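Local coordinates for protein peroxiredoxin (PDB 6TSB) that hydrolyses chitin through its C-terminal GH18 chitinase domain, the part present here, and reduces peroxides through a separate peroxiredoxin domain of the same spore coat protein, at the interface of chains A and B. Sequence-based numbering; all coordinates share one arbitrary frame. Chains: chain A/B, Peroxiredoxin.

Contacts 1 and 2 belong to one two-fold interface, and their C-alpha centres lie about 36 Å apart. They share no residue. In contact 1 the end of strand 328-332 of chain B pairs with strand 254-259 of chain A; in contact 2 residues 292-294 and helix 311-323 of chain A pack on the 224-226 loop and C-terminus of chain B. Neighbouring strands of a GH18 barrel thus meet across chains, which suggests that the copies exchange their C-terminal segments. Each contact recurs with the chains swapped. The dimer may be particular to the crystal.

Contact 1: the interface of chains A and B. Residues chain A 259-261, 271-272; chain B 332-333, 336.
The C-terminal end of barrel strand 328-332 of chain B, at B:Trp332, forms a parallel beta bridge with A:Pro259, the last residue of strand 254-259. Just past the bridge the backbone N of A:Phe260 donates to the carbonyl O of B:Trp332 at 3.0 Å. The bond is nearly straight (173° at H), yet the donor sits 36° out of the carbonyl plane, so neither lone pair is used squarely. The same carbonyl O lies in plane at the edge of the A:Tyr261 ring. A face of that ring is covered by CB of A:Pro259 from its own chain.

B:Trp332 corresponds to the tryptophan at the end of the last barrel strand that floors the sugar site in GH18 chitinases, and a cis peptide precedes B:Thr333, as is typical there. Its indole is turned with CG anti to the backbone N (chi1 180°) and touches A:Tyr261 through CD1, 3.7 Å from CE1 of the phenol ring.

B:Tyr336, on the 3-10 helix 334-336, is the most deeply covered residue here. Its ring is clamped between two methyls: CG2 of B:Thr333 lies 3.4 Å above the centre of one face, and CG2 of A:Thr271 presses on the opposite face at its rim, 3.5 Å from CD1. A:Tyr261 runs alongside in the same direction and sets its CD1 in plane at the ring's edge, while its CB stands 3.8 Å from CD2 of B:Tyr336.

Contact 2: the interface of chains A and B. Residues chain A 292-294, 316-317, 320; chain B 224-226, 367.
The phenol ring of A:Tyr320 carries the CD1 methyl of B:Leu225 over one face, 3.9 Å above the plane and displaced toward the rim. The phenyl ring of B:Phe226 has CG of its neighbour B:Leu225 above one face, also off-centre, and the side-chain amide carbon CD of A:Gln294 in plane at its edge. The two aromatic rings meet rim to tip, CE2 of A:Tyr320 lying 3.9 Å from CZ of B:Phe226.

B:Leu225 thus fills the angle between the two rings. With CG anti to the backbone N (chi1 177°), it sends CD1 to A:Tyr320 and CD2 toward A:Gln294, 3.9 Å from NE2. A:Gln294 stretches out beyond CG alongside B:Phe226, pointing the same way. Its amide is turned 58° from the ring plane, and OE1 comes 3.5 Å from CE2 of that ring, where the positive ring hydrogens would be expected to favour the oxygen.

Along the backbone, the carbonyl O of A:Ala293 receives the backbone N of B:Phe226 at 3.3 Å in an almost straight bond (174° at H), with the donor tilted from the carbonyl plane. The backbone N of B:Leu225 also approaches this oxygen, but that bond is weak and bent. Within chain B, ND2 of B:Asn224 donates to the carbonyl O of B:Phe226 at 2.9 Å, bracing the loop. The CB methyl of A:Ala293 rests against CB of B:Asn224.

One turn back along helix 311-323 from A:Tyr320, A:Leu316 turns CD2 toward the C-terminal carboxylate, 4.0 Å from OXT of B:Phe367. Together these contacts seat the helix and the 292-294 turn of chain A against the body of chain B, probably fixing the exchanged segment in the dimer.

Contact 1: the interface of chains A and B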
loop_
_atom_site.group_PDB
_atom_site.type_symbol
_atom_site.label_atom_id
_atom_site.label_comp_id
_atom_site.label_asym_id
_atom_site.label_seq_id
_atom_site.Cartn_x
_atom_site.Cartn_y
_atom_site.Cartn_z
ATOM N N PRO A 259 16.796 -8.943 -5.666
ATOM C CA PRO A 259 16.812 -8.295 -6.976
ATOM C C PRO A 259 16.373 -6.827 -6.882
ATOM O O PRO A 259 15.385 -6.582 -6.200
ATOM C CB PRO A 259 15.759 -9.076 -7.771
ATOM C CG PRO A 259 14.745 -9.467 -6.725
ATOM C CD PRO A 259 15.569 -9.722 -5.467
ATOM N N PHE A 260 17.113 -5.911 -7.529
ATOM C CA PHE A 260 16.777 -4.472 -7.653
ATOM C C PHE A 260 16.218 -4.263 -9.048
ATOM O O PHE A 260 16.372 -3.201 -9.626
ATOM C CB PHE A 260 17.993 -3.597 -7.382
ATOM C CG PHE A 260 18.340 -3.436 -5.928
ATOM C CD1 PHE A 260 17.679 -4.140 -4.937
ATOM C CD2 PHE A 260 19.364 -2.595 -5.546
ATOM C CE1 PHE A 260 18.028 -3.966 -3.599
ATOM C CE2 PHE A 260 19.708 -2.416 -4.214
ATOM C CZ PHE A 260 19.032 -3.101 -3.240
ATOM N N TYR A 261 15.607 -5.304 -9.577
ATOM C CA TYR A 261 14.862 -5.266 -10.851
ATOM C C TYR A 261 13.550 -6.005 -10.624
ATOM O O TYR A 261 13.449 -6.690 -9.597
ATOM C CB TYR A 261 15.627 -5.944 -11.990
ATOM C CG TYR A 261 15.991 -7.392 -11.756
ATOM C CD1 TYR A 261 17.099 -7.731 -11.003
ATOM C CD2 TYR A 261 15.250 -8.418 -12.321
ATOM C CE1 TYR A 261 17.443 -9.055 -10.780
ATOM C CE2 TYR A 261 15.592 -9.745 -12.135
ATOM C CZ TYR A 261 16.688 -10.060 -11.347
ATOM O OH TYR A 261 17.051 -11.353 -11.125
ATOM N N THR A 271 14.566 -2.471 -14.483
ATOM C CA THR A 271 15.351 -1.950 -13.347
ATOM C C THR A 271 14.392 -1.252 -12.375
ATOM O O THR A 271 13.335 -0.745 -12.833
ATOM C CB THR A 271 16.429 -0.991 -13.854
ATOM O OG1 THR A 271 15.729 0.124 -14.419
ATOM C CG2 THR A 271 17.357 -1.645 -14.861
ATOM N N TYR A 272 14.735 -1.175 -11.090
ATOM C CA TYR A 272 13.905 -0.415 -10.134
ATOM C C TYR A 272 13.690 0.998 -10.700
ATOM O O TYR A 272 12.539 1.425 -10.767
ATOM C CB TYR A 272 14.507 -0.375 -8.738
ATOM C CG TYR A 272 13.620 0.360 -7.780
ATOM C CD1 TYR A 272 12.297 -0.028 -7.608
ATOM C CD2 TYR A 272 14.082 1.454 -7.070
ATOM C CE1 TYR A 272 11.456 0.640 -6.732
ATOM C CE2 TYR A 272 13.263 2.116 -6.167
ATOM C CZ TYR A 272 11.943 1.715 -5.998
ATOM O OH TYR A 272 11.129 2.369 -5.105
ATOM N N TRP B 332 21.586 -7.492 -6.493
ATOM C CA TRP B 332 21.874 -7.480 -7.939
ATOM C C TRP B 332 20.914 -6.460 -8.543
ATOM O O TRP B 332 19.727 -6.760 -8.620
ATOM C CB TRP B 332 21.649 -8.872 -8.551
ATOM C CG TRP B 332 21.939 -8.852 -10.013
ATOM C CD1 TRP B 332 21.091 -8.553 -11.040
ATOM C CD2 TRP B 332 23.235 -9.017 -10.599
ATOM N NE1 TRP B 332 21.762 -8.579 -12.232
ATOM C CE2 TRP B 332 23.079 -8.862 -11.990
ATOM C CE3 TRP B 332 24.496 -9.308 -10.077
ATOM C CZ2 TRP B 332 24.151 -8.979 -12.869
ATOM C CZ3 TRP B 332 25.555 -9.419 -10.948
ATOM C CH2 TRP B 332 25.377 -9.258 -12.320
ATOM N N THR B 333 21.371 -5.260 -8.934
ATOM C CA THR B 333 22.713 -4.719 -8.781
ATOM C C THR B 333 22.571 -3.198 -8.553
ATOM O O THR B 333 21.556 -2.661 -8.990
ATOM C CB THR B 333 23.523 -5.053 -10.044
ATOM O OG1 THR B 333 24.754 -4.330 -9.965
ATOM C CG2 THR B 333 22.778 -4.748 -11.332
ATOM N N TYR B 336 20.945 -0.680 -11.097
ATOM C CA TYR B 336 19.484 -0.713 -11.375
ATOM C C TYR B 336 18.722 0.258 -10.455
ATOM O O TYR B 336 17.515 0.460 -10.652
ATOM C CB TYR B 336 18.977 -2.141 -11.203
ATOM C CG TYR B 336 19.492 -3.150 -12.197
ATOM C CD1 TYR B 336 20.254 -2.797 -13.305
ATOM C CD2 TYR B 336 19.145 -4.482 -12.048
ATOM C CE1 TYR B 336 20.668 -3.750 -14.225
ATOM C CE2 TYR B 336 19.571 -5.446 -12.943
ATOM C CZ TYR B 336 20.333 -5.083 -14.038
ATOM O OH TYR B 336 20.712 -6.072 -14.900
#

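Contact 2: the interface of chains A and B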
loop_
_atom_site.group_PDB
_atom_site.type_symbol
_atom_site.label_atom_id
_atom_site.label_comp_id
_atom_site.label_asym_id
_atom_site.label_seq_id
_atom_site.Cartn_x
_atom_site.Cartn_y
_atom_site.Cartn_z
ATOM N N THR A 292 -2.502 5.105 12.914
ATOM C CA THR A 292 -3.186 5.738 14.086
ATOM C C THR A 292 -4.562 6.243 13.596
ATOM O O THR A 292 -5.577 5.567 13.887
ATOM C CB THR A 292 -2.317 6.842 14.726
ATOM O OG1 THR A 292 -0.926 6.502 14.758
ATOM C CG2 THR A 292 -2.742 7.180 16.139
ATOM N N ALA A 293 -4.550 7.283 12.748
ATOM C CA ALA A 293 -5.710 7.969 12.116
ATOM C C ALA A 293 -6.602 6.988 11.347
ATOM O O ALA A 293 -7.825 7.214 11.354
ATOM C CB ALA A 293 -5.226 9.072 11.212
ATOM N N GLN A 294 -6.022 5.945 10.743
ATOM C CA GLN A 294 -6.721 4.865 9.991
ATOM C C GLN A 294 -7.259 5.363 8.631
ATOM O O GLN A 294 -8.223 4.759 8.109
ATOM C CB GLN A 294 -7.773 4.210 10.884
ATOM C CG GLN A 294 -7.168 3.123 11.760
ATOM C CD GLN A 294 -8.187 2.242 12.446
ATOM O OE1 GLN A 294 -8.049 1.936 13.627
ATOM N NE2 GLN A 294 -9.211 1.807 11.720
ATOM N N LEU A 316 -12.491 -0.170 7.186
ATOM C CA LEU A 316 -12.274 0.188 8.611
ATOM C C LEU A 316 -13.456 1.027 9.147
ATOM O O LEU A 316 -13.980 0.663 10.237
ATOM C CB LEU A 316 -10.922 0.903 8.720
ATOM C CG LEU A 316 -9.702 0.006 8.469
ATOM C CD1 LEU A 316 -8.410 0.750 8.782
ATOM C CD2 LEU A 316 -9.788 -1.279 9.285
ATOM N N LYS A 317 -13.900 2.054 8.402
ATOM C CA LYS A 317 -15.125 2.845 8.733
ATOM C C LYS A 317 -16.349 1.923 8.795
ATOM O O LYS A 317 -17.090 2.059 9.777
ATOM C CB LYS A 317 -15.293 4.019 7.766
ATOM C CG LYS A 317 -14.553 5.253 8.255
ATOM C CD LYS A 317 -14.202 6.294 7.204
ATOM C CE LYS A 317 -13.171 7.250 7.763
ATOM N NZ LYS A 317 -13.106 8.505 6.998
ATOM N N TYR A 320 -16.285 -0.096 11.970
ATOM C CA TYR A 320 -16.677 0.800 13.082
ATOM C C TYR A 320 -18.204 0.834 13.159
ATOM O O TYR A 320 -18.740 0.802 14.259
ATOM C CB TYR A 320 -16.020 2.170 12.912
ATOM C CG TYR A 320 -16.200 3.108 14.074
ATOM C CD1 TYR A 320 -17.398 3.783 14.294
ATOM C CD2 TYR A 320 -15.148 3.344 14.958
ATOM C CE1 TYR A 320 -17.541 4.661 15.364
ATOM C CE2 TYR A 320 -15.276 4.225 16.027
ATOM C CZ TYR A 320 -16.473 4.891 16.229
ATOM O OH TYR A 320 -16.564 5.744 17.298
ATOM N N ASN B 224 -10.296 11.706 9.455
ATOM C CA ASN B 224 -9.562 10.750 10.328
ATOM C C ASN B 224 -10.570 9.991 11.196
ATOM O O ASN B 224 -11.435 10.637 11.813
ATOM C CB ASN B 224 -8.452 11.450 11.108
ATOM C CG ASN B 224 -8.918 12.635 11.928
ATOM O OD1 ASN B 224 -9.003 13.770 11.425
ATOM N ND2 ASN B 224 -9.130 12.391 13.215
ATOM N N LEU B 225 -10.518 8.660 11.212
ATOM C CA LEU B 225 -11.481 7.890 12.042
ATOM C C LEU B 225 -11.080 8.063 13.525
ATOM O O LEU B 225 -11.983 8.345 14.341
ATOM C CB LEU B 225 -11.522 6.435 11.593
ATOM C CG LEU B 225 -12.425 5.521 12.414
ATOM C CD1 LEU B 225 -13.865 6.024 12.434
ATOM C CD2 LEU B 225 -12.367 4.082 11.913
ATOM N N PHE B 226 -9.778 8.029 13.846
ATOM C CA PHE B 226 -9.225 8.289 15.210
ATOM C C PHE B 226 -8.218 9.439 15.162
ATOM O O PHE B 226 -7.927 9.906 14.063
ATOM C CB PHE B 226 -8.618 7.011 15.777
ATOM C CG PHE B 226 -9.618 5.900 15.950
ATOM C CD1 PHE B 226 -10.569 5.954 16.962
ATOM C CD2 PHE B 226 -9.585 4.781 15.145
ATOM C CE1 PHE B 226 -11.470 4.913 17.148
ATOM C CE2 PHE B 226 -10.503 3.756 15.312
ATOM C CZ PHE B 226 -11.446 3.821 16.312
ATOM N N PHE B 367 -4.468 -3.497 8.723
ATOM C CA PHE B 367 -5.828 -3.762 9.271
ATOM C C PHE B 367 -5.813 -3.481 10.786
ATOM O O PHE B 367 -4.817 -3.720 11.499
ATOM C CB PHE B 367 -6.291 -5.179 8.909
ATOM C CG PHE B 367 -6.290 -5.463 7.424
ATOM C CD1 PHE B 367 -7.248 -4.901 6.592
ATOM C CD2 PHE B 367 -5.314 -6.270 6.849
ATOM C CE1 PHE B 367 -7.227 -5.142 5.227
ATOM C CE2 PHE B 367 -5.300 -6.511 5.485
ATOM C CZ PHE B 367 -6.251 -5.940 4.677
ATOM O OXT PHE B 367 -6.795 -2.979 11.360
#